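Local coordinates for phage-related conserved hypothetical protein, BB2244 (PDB 2BDV) that is of unknown function but, as an SOS response-associated peptidase (SRAP) family protein, probably acts on abasic sites in DNA, at residues 82-85 with 86-90. Sequence-based numbering, arbitrary orientation.
Sequences HGWP and WKLMI
A cis-proline turn leads into the 3-10 segment 86-88 within the loop between helix 76-80 and strand 94-99, and a backbone bond from K87 to G83 closes it. K87 N donates to G83 O (3.0 Å), tilted 30° from the carbonyl plane; a second bond, L88 N to P85 O, is less sure because L88 N is crowded in the model. H82, which ends the helix in a Schellman motif, lays one imidazole face over the K87 side chain: K87 CB stands 3.5 Å from the ring centroid, almost on its normal, in a CH-pi contact. With CG set between backbone N and carbonyl carbon (chi1 62°) and the chain extended beyond, K87 runs past G83 to bring CE to 4.0 Å from W84 CB. The cis peptide bond lies between W84 and P85, and P85 CB sits over a face of the W84 indole. From the same pyrrolidine, P85 CD makes a CH-pi contact with the five-membered ring of W86, 3.9 Å from its centroid. Selenomethionine M89, bent at chi3 (-101°), brings CE to 3.4 Å from P85 O. Y62 touches both P85 and M89, while W86 packs on helix 76-80. Buried P85 is thus wedged between two indoles.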
loop_
_atom_site.group_PDB
_atom_site.type_symbol
_atom_site.label_atom_id
_atom_site.label_comp_id
_atom_site.label_asym_id
_atom_site.label_seq_id
_atom_site.Cartn_x
_atom_site.Cartn_y
_atom_site.Cartn_z
ATOM N N HIS A 82 7.609 -1.096 -17.442
ATOM C CA HIS A 82 6.742 -2.229 -17.745
ATOM C C HIS A 82 7.499 -3.540 -17.565
ATOM O O HIS A 82 7.619 -4.339 -18.490
ATOM C CB HIS A 82 6.205 -2.114 -19.177
ATOM C CG HIS A 82 4.940 -2.879 -19.412
ATOM N ND1 HIS A 82 4.885 -4.009 -20.201
ATOM C CD2 HIS A 82 3.680 -2.678 -18.959
ATOM C CE1 HIS A 82 3.647 -4.469 -20.224
ATOM N NE2 HIS A 82 2.895 -3.680 -19.478
ATOM N N GLY A 83 8.011 -3.750 -16.358
ATOM C CA GLY A 83 8.757 -4.962 -16.080
ATOM C C GLY A 83 7.993 -5.979 -15.256
ATOM O O GLY A 83 6.906 -5.700 -14.747
ATOM N N TRP A 84 8.581 -7.164 -15.134
ATOM C CA TRP A 84 8.019 -8.275 -14.380
ATOM C C TRP A 84 8.056 -7.942 -12.887
ATOM O O TRP A 84 9.014 -7.343 -12.401
ATOM C CB TRP A 84 8.851 -9.551 -14.638
ATOM C CG TRP A 84 8.249 -10.837 -14.095
ATOM C CD1 TRP A 84 7.241 -11.577 -14.654
ATOM C CD2 TRP A 84 8.610 -11.514 -12.877
ATOM N NE1 TRP A 84 6.955 -12.668 -13.858
ATOM C CE2 TRP A 84 7.780 -12.652 -12.764
ATOM C CE3 TRP A 84 9.552 -11.267 -11.871
ATOM C CZ2 TRP A 84 7.863 -13.539 -11.688
ATOM C CZ3 TRP A 84 9.637 -12.152 -10.793
ATOM C CH2 TRP A 84 8.794 -13.275 -10.714
ATOM N N PRO A 85 7.007 -8.327 -12.144
ATOM C CA PRO A 85 5.838 -9.029 -12.677
ATOM C C PRO A 85 4.647 -8.088 -12.769
ATOM O O PRO A 85 3.565 -8.466 -13.212
ATOM C CB PRO A 85 5.616 -10.118 -11.648
ATOM C CG PRO A 85 5.870 -9.370 -10.383
ATOM C CD PRO A 85 7.132 -8.575 -10.697
ATOM N N TRP A 86 4.858 -6.854 -12.335
ATOM C CA TRP A 86 3.802 -5.854 -12.333
ATOM C C TRP A 86 3.191 -5.580 -13.708
ATOM O O TRP A 86 2.055 -5.129 -13.793
ATOM C CB TRP A 86 4.348 -4.568 -11.713
ATOM C CG TRP A 86 5.125 -4.857 -10.459
ATOM C CD1 TRP A 86 6.410 -4.491 -10.190
ATOM C CD2 TRP A 86 4.684 -5.631 -9.335
ATOM N NE1 TRP A 86 6.801 -4.989 -8.977
ATOM C CE2 TRP A 86 5.765 -5.693 -8.425
ATOM C CE3 TRP A 86 3.486 -6.277 -9.009
ATOM C CZ2 TRP A 86 5.685 -6.377 -7.205
ATOM C CZ3 TRP A 86 3.406 -6.961 -7.793
ATOM C CH2 TRP A 86 4.503 -7.003 -6.909
ATOM N N LYS A 87 3.926 -5.858 -14.783
ATOM C CA LYS A 87 3.398 -5.616 -16.123
ATOM C C LYS A 87 2.151 -6.454 -16.370
ATOM O O LYS A 87 1.394 -6.202 -17.301
ATOM C CB LYS A 87 4.448 -5.945 -17.189
ATOM C CG LYS A 87 4.893 -7.406 -17.208
ATOM C CD LYS A 87 6.023 -7.645 -18.216
ATOM C CE LYS A 87 6.729 -8.972 -17.949
ATOM N NZ LYS A 87 7.778 -9.294 -18.963
ATOM N N LEU A 88 1.941 -7.448 -15.518
ATOM C CA LEU A 88 0.800 -8.344 -15.639
ATOM C C LEU A 88 -0.420 -7.880 -14.843
ATOM O O LEU A 88 -1.513 -8.432 -14.981
ATOM C CB LEU A 88 1.215 -9.733 -15.160
ATOM C CG LEU A 88 2.488 -10.306 -15.807
ATOM C CD1 LEU A 88 2.946 -11.536 -15.031
ATOM C CD2 LEU A 88 2.227 -10.653 -17.267
HETATM N N MSE A 89 -0.235 -6.866 -14.009
HETATM C CA MSE A 89 -1.323 -6.369 -13.182
HETATM C C MSE A 89 -1.625 -4.891 -13.379
HETATM O O MSE A 89 -2.690 -4.422 -12.996
HETATM C CB MSE A 89 -0.988 -6.617 -11.715
HETATM C CG MSE A 89 -0.929 -8.081 -11.337
HETATM SE SE MSE A 89 0.024 -8.355 -9.666
HETATM C CE MSE A 89 1.713 -8.926 -10.413
ATOM N N ILE A 90 -0.687 -4.160 -13.976
ATOM C CA ILE A 90 -0.868 -2.737 -14.193
ATOM C C ILE A 90 -2.121 -2.443 -15.020
ATOM O O ILE A 90 -2.696 -1.358 -14.936
ATOM C CB ILE A 90 0.367 -2.128 -14.888
ATOM C CG1 ILE A 90 0.197 -0.612 -14.996
ATOM C CG2 ILE A 90 0.587 -2.780 -16.249
ATOM C CD1 ILE A 90 0.001 0.055 -13.637
#